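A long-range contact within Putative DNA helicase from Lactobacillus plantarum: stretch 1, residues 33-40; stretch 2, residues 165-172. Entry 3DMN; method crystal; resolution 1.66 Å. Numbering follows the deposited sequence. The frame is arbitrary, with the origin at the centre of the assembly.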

ATOM      1  N   ASP A  33      11.479   9.204  -1.473  1.00 33.50           N
ATOM      2  CA  ASP A  33      10.310  10.091  -1.457  1.00 34.03           C
ATOM      3  C   ASP A  33       9.547   9.907  -0.149  1.00 33.04           C
ATOM      4  O   ASP A  33       9.445   8.783   0.376  1.00 32.12           O
ATOM      5  CB  ASP A  33       9.326   9.709  -2.578  1.00 35.14           C
ATOM      6  CG  ASP A  33       9.817  10.059  -3.957  1.00 40.01           C
ATOM      7  OD1 ASP A  33      10.709  10.920  -4.108  1.00 41.81           O
ATOM      8  OD2 ASP A  33       9.262   9.466  -4.904  1.00 45.63           O
ATOM      9  N   LEU A  34       8.941  10.985   0.342  1.00 32.93           N
ATOM     10  CA  LEU A  34       7.971  10.815   1.437  1.00 31.92           C
ATOM     11  C   LEU A  34       6.836   9.900   0.969  1.00 31.89           C
ATOM     12  O   LEU A  34       6.395  10.016  -0.185  1.00 30.87           O
ATOM     13  CB  LEU A  34       7.346  12.146   1.844  1.00 33.15           C
ATOM     14  CG  LEU A  34       8.268  13.142   2.542  1.00 35.07           C
ATOM     15  CD1 LEU A  34       7.533  14.479   2.731  1.00 36.02           C
ATOM     16  CD2 LEU A  34       8.790  12.594   3.852  1.00 38.24           C
ATOM     17  N   PRO A  35       6.366   8.985   1.854  1.00 31.28           N
ATOM     18  CA  PRO A  35       5.134   8.223   1.493  1.00 29.76           C
ATOM     19  C   PRO A  35       4.026   9.162   1.082  1.00 30.65           C
ATOM     20  O   PRO A  35       3.910  10.276   1.610  1.00 29.39           O
ATOM     21  CB  PRO A  35       4.769   7.494   2.784  1.00 30.31           C
ATOM     22  CG  PRO A  35       6.144   7.309   3.481  1.00 30.47           C
ATOM     23  CD  PRO A  35       6.899   8.600   3.173  1.00 30.61           C
ATOM     24  N   ASN A  36       3.275   8.758   0.069  1.00 29.90           N
ATOM     25  CA  ASN A  36       2.142   9.583  -0.387  1.00 29.42           C
ATOM     26  C   ASN A  36       0.834   8.929  -0.038  1.00 30.11           C
ATOM     27  O   ASN A  36       0.610   7.769  -0.365  1.00 30.01           O
ATOM     28  CB  ASN A  36       2.232   9.997  -1.874  1.00 30.51           C
ATOM     29  CG  ASN A  36       2.103   8.843  -2.847  1.00 31.39           C
ATOM     30  OD1 ASN A  36       1.278   8.907  -3.785  1.00 37.37           O
ATOM     31  ND2 ASN A  36       2.918   7.821  -2.682  1.00 27.08           N
ATOM     32  N   VAL A  37      -0.013   9.698   0.642  1.00 29.75           N
ATOM     33  CA  VAL A  37      -1.337   9.224   1.044  1.00 29.27           C
ATOM     34  C   VAL A  37      -2.368   9.943   0.169  1.00 29.72           C
ATOM     35  O   VAL A  37      -2.301  11.174  -0.024  1.00 29.41           O
ATOM     36  CB  VAL A  37      -1.580   9.560   2.541  1.00 29.79           C
ATOM     37  CG1 VAL A  37      -3.010   9.184   2.969  1.00 31.11           C
ATOM     38  CG2 VAL A  37      -0.530   8.819   3.399  1.00 30.87           C
ATOM     39  N   VAL A  38      -3.321   9.168  -0.352  1.00 28.48           N
ATOM     40  CA  VAL A  38      -4.374   9.781  -1.183  1.00 30.26           C
ATOM     41  C   VAL A  38      -5.683   9.276  -0.673  1.00 29.13           C
ATOM     42  O   VAL A  38      -5.903   8.071  -0.610  1.00 29.96           O
ATOM     43  CB  VAL A  38      -4.216   9.456  -2.673  1.00 30.19           C
ATOM     44  CG1 VAL A  38      -5.242  10.237  -3.483  1.00 33.01           C
ATOM     45  CG2 VAL A  38      -2.816   9.808  -3.143  1.00 32.53           C
ATOM     46  N   VAL A  39      -6.553  10.222  -0.309  1.00 29.22           N
ATOM     47  CA  VAL A  39      -7.892   9.877   0.185  1.00 28.47           C
ATOM     48  C   VAL A  39      -8.879  10.169  -0.925  1.00 29.64           C
ATOM     49  O   VAL A  39      -8.874  11.276  -1.481  1.00 31.22           O
ATOM     50  CB  VAL A  39      -8.253  10.650   1.458  1.00 29.04           C
ATOM     51  CG1 VAL A  39      -9.720  10.368   1.883  1.00 29.29           C
ATOM     52  CG2 VAL A  39      -7.262  10.276   2.589  1.00 28.84           C
ATOM     53  N   THR A  40      -9.689   9.170  -1.271  1.00 28.59           N
ATOM     54  CA  THR A  40     -10.571   9.246  -2.436  1.00 28.56           C
ATOM     55  C   THR A  40     -12.017   9.046  -1.995  1.00 28.15           C
ATOM     56  O   THR A  40     -12.263   8.441  -0.960  1.00 28.16           O
ATOM     57  CB  THR A  40     -10.204   8.160  -3.457  1.00 28.70           C
ATOM     58  OG1 THR A  40     -10.464   6.856  -2.915  1.00 28.47           O
ATOM     59  CG2 THR A  40      -8.697   8.264  -3.861  1.00 29.08           C
ATOM     60  N   HIS A 165       2.463  15.005  10.449  1.00 29.81           N
ATOM     61  CA  HIS A 165       2.097  15.340   9.058  1.00 30.12           C
ATOM     62  C   HIS A 165       3.294  15.635   8.161  1.00 29.79           C
ATOM     63  O   HIS A 165       3.190  15.506   6.934  1.00 30.40           O
ATOM     64  CB  HIS A 165       1.135  16.513   8.991  1.00 31.36           C
ATOM     65  CG  HIS A 165      -0.243  16.184   9.479  1.00 35.08           C
ATOM     66  ND1 HIS A 165      -1.332  16.997   9.235  1.00 40.78           N
ATOM     67  CD2 HIS A 165      -0.710  15.130  10.190  1.00 37.29           C
ATOM     68  CE1 HIS A 165      -2.411  16.456   9.785  1.00 42.17           C
ATOM     69  NE2 HIS A 165      -2.058  15.328  10.380  1.00 38.86           N
ATOM     70  N   ALA A 166       4.429  15.987   8.753  1.00 29.21           N
ATOM     71  CA  ALA A 166       5.646  16.231   7.970  1.00 27.78           C
ATOM     72  C   ALA A 166       6.180  14.963   7.255  1.00 28.12           C
ATOM     73  O   ALA A 166       6.964  15.048   6.295  1.00 27.64           O
ATOM     74  CB  ALA A 166       6.743  16.798   8.873  1.00 28.16           C
ATOM     75  N   LEU A 167       5.809  13.804   7.789  1.00 27.76           N
ATOM     76  CA  LEU A 167       6.399  12.513   7.333  1.00 28.29           C
ATOM     77  C   LEU A 167       5.748  11.933   6.097  1.00 28.89           C
ATOM     78  O   LEU A 167       6.156  10.872   5.610  1.00 29.42           O
ATOM     79  CB  LEU A 167       6.363  11.478   8.474  1.00 28.23           C
ATOM     80  CG  LEU A 167       7.230  11.863   9.688  1.00 29.16           C
ATOM     81  CD1 LEU A 167       7.043  10.836  10.804  1.00 30.86           C
ATOM     82  CD2 LEU A 167       8.698  11.924   9.321  1.00 31.02           C
ATOM     83  N   TYR A 168       4.683  12.560   5.620  1.00 29.08           N
ATOM     84  CA  TYR A 168       4.055  12.076   4.400  1.00 29.16           C
ATOM     85  C   TYR A 168       3.377  13.194   3.667  1.00 30.65           C
ATOM     86  O   TYR A 168       3.150  14.272   4.260  1.00 31.20           O
ATOM     87  CB  TYR A 168       3.033  10.962   4.731  1.00 29.77           C
ATOM     88  CG  TYR A 168       1.870  11.399   5.592  1.00 30.36           C
ATOM     89  CD1 TYR A 168       0.630  11.691   4.998  1.00 31.45           C
ATOM     90  CD2 TYR A 168       1.970  11.450   6.996  1.00 29.24           C
ATOM     91  CE1 TYR A 168      -0.483  12.057   5.787  1.00 33.32           C
ATOM     92  CE2 TYR A 168       0.865  11.827   7.789  1.00 31.57           C
ATOM     93  CZ  TYR A 168      -0.357  12.111   7.166  1.00 31.30           C
ATOM     94  OH  TYR A 168      -1.495  12.460   7.878  1.00 33.59           O
ATOM     95  N   THR A 169       3.034  12.952   2.389  1.00 30.96           N
ATOM     96  CA  THR A 169       2.209  13.911   1.653  1.00 32.22           C
ATOM     97  C   THR A 169       0.760  13.430   1.614  1.00 33.24           C
ATOM     98  O   THR A 169       0.493  12.220   1.654  1.00 32.67           O
ATOM     99  CB  THR A 169       2.717  14.164   0.230  1.00 33.05           C
ATOM    100  OG1 THR A 169       2.553  12.978  -0.556  1.00 34.24           O
ATOM    101  CG2 THR A 169       4.206  14.614   0.270  1.00 33.19           C
ATOM    102  N   LEU A 170      -0.163  14.393   1.569  1.00 34.33           N
ATOM    103  CA  LEU A 170      -1.587  14.089   1.568  1.00 35.86           C
ATOM    104  C   LEU A 170      -2.238  14.737   0.357  1.00 37.59           C
ATOM    105  O   LEU A 170      -2.180  15.972   0.185  1.00 37.52           O
ATOM    106  CB  LEU A 170      -2.247  14.581   2.862  1.00 35.38           C
ATOM    107  CG  LEU A 170      -3.748  14.313   2.979  1.00 37.37           C
ATOM    108  CD1 LEU A 170      -4.015  12.812   3.049  1.00 36.76           C
ATOM    109  CD2 LEU A 170      -4.322  15.049   4.217  1.00 37.52           C
ATOM    110  N   ASN A 171      -2.886  13.910  -0.462  1.00 38.99           N
ATOM    111  CA  ASN A 171      -3.611  14.397  -1.650  1.00 41.68           C
ATOM    112  C   ASN A 171      -2.795  15.382  -2.483  1.00 44.00           C
ATOM    113  O   ASN A 171      -3.307  16.446  -2.870  1.00 44.05           O
ATOM    114  CB  ASN A 171      -4.948  15.013  -1.254  1.00 41.73           C
ATOM    115  CG  ASN A 171      -5.836  14.034  -0.569  1.00 43.18           C
ATOM    116  OD1 ASN A 171      -5.732  12.855  -0.810  1.00 39.27           O
ATOM    117  ND2 ASN A 171      -6.738  14.523   0.298  1.00 48.21           N
ATOM    118  N   GLU A 172      -1.532  15.022  -2.751  1.00 45.89           N
ATOM    119  CA  GLU A 172      -0.616  15.912  -3.462  1.00 48.27           C
ATOM    120  C   GLU A 172      -1.028  16.091  -4.932  1.00 49.04           C
ATOM    121  O   GLU A 172      -1.261  15.116  -5.655  1.00 50.25           O
ATOM    122  CB  GLU A 172       0.825  15.412  -3.326  1.00 49.19           C
ATOM    123  CG  GLU A 172       1.868  16.263  -4.032  1.00 52.20           C
ATOM    124  CD  GLU A 172       3.208  16.226  -3.324  1.00 56.27           C
ATOM    125  OE1 GLU A 172       4.147  15.576  -3.834  1.00 56.29           O
ATOM    126  OE2 GLU A 172       3.318  16.855  -2.247  1.00 59.80           O
TER
HETATM  127  O   HOH W   1      -0.202  12.554  -1.520  1.00 25.43           O

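The contact is a short parallel β-pairing between two segments whose touching residues are at least 131 positions apart in sequence, held by a ladder of backbone hydrogen bonds that an asparagine side chain extends by one rung, with apolar side chains packed alongside.

The register is regular: CA atoms pair at 4.9 Å for Pro-35 and Tyr-168, 4.8 Å for Asn-36 and Thr-169, 4.9 Å for Val-37 and Leu-170, and 4.7 Å for Val-38 and Asn-171. Both middle pairs are parallel bridges, although the end-to-end directions of the touching parts differ by 42°.

The hydrogen bonds alternate as a parallel ladder requires. Thr-169 N donates to Pro-35 O (2.9 Å, 163° at the hydrogen), Val-37 N to Thr-169 O (2.8 Å, 166°), and Asn-171 N to Val-37 O (2.8 Å, 162°). Val-37 thus uses both its amide and its carbonyl, bonding to residues before and after its bridge partner, Leu-170. A CA-H...O contact, Leu-170 CA to Val-37 O at 3.4 Å with 143° at the hydrogen, supplements the same carbonyl.

At Asn-171 phi and psi are 47° and 47°, outside the extended range, so the backbone leaves the strand path. The side chain takes over: with chi1 in the m well, its OD1 accepts from Val-39 N at 2.8 Å and 169°, imitating the next backbone carbonyl.

One water reinforces this end. Water 1 donates to Val-37 O (2.9 Å), accepts from Glu-172 N (3.1 Å) and hydrogen-bonds to Thr-169 OG1 (2.9 Å), thereby linking both stretches.

Side chains sort by sheet face. On one, Asn-36 and Thr-169 meet through Asn-36 CB and Thr-169 OG1 at 3.3 Å, while the end of the Asn-36 side chain leads away and its ND2 is hydrogen-bonded elsewhere in the structure. On the other, Val-37 and Leu-170 form an apolar pair, Val-37 CG1 to Leu-170 CD1 at 3.8 Å; the same CD1 of Leu-170 also lies 4.1 Å from Val-39 CG2. Val-37 CG2 approaches Tyr-168 CD1 at 3.5 Å, obliquely to the ring, so the two methyls of Val-37 touch different partners.

Before the strand, Leu-34 points toward stretch 2. Its CD1 lies 3.7 Å from Ala-166 O and 4.1 Å from Thr-169 CG2, and its CD2 lies 3.6 Å from Leu-167 O. These van der Waals contacts extend the packing beyond the ladder, and the two stretches together bury 502 Å², summed over both sides.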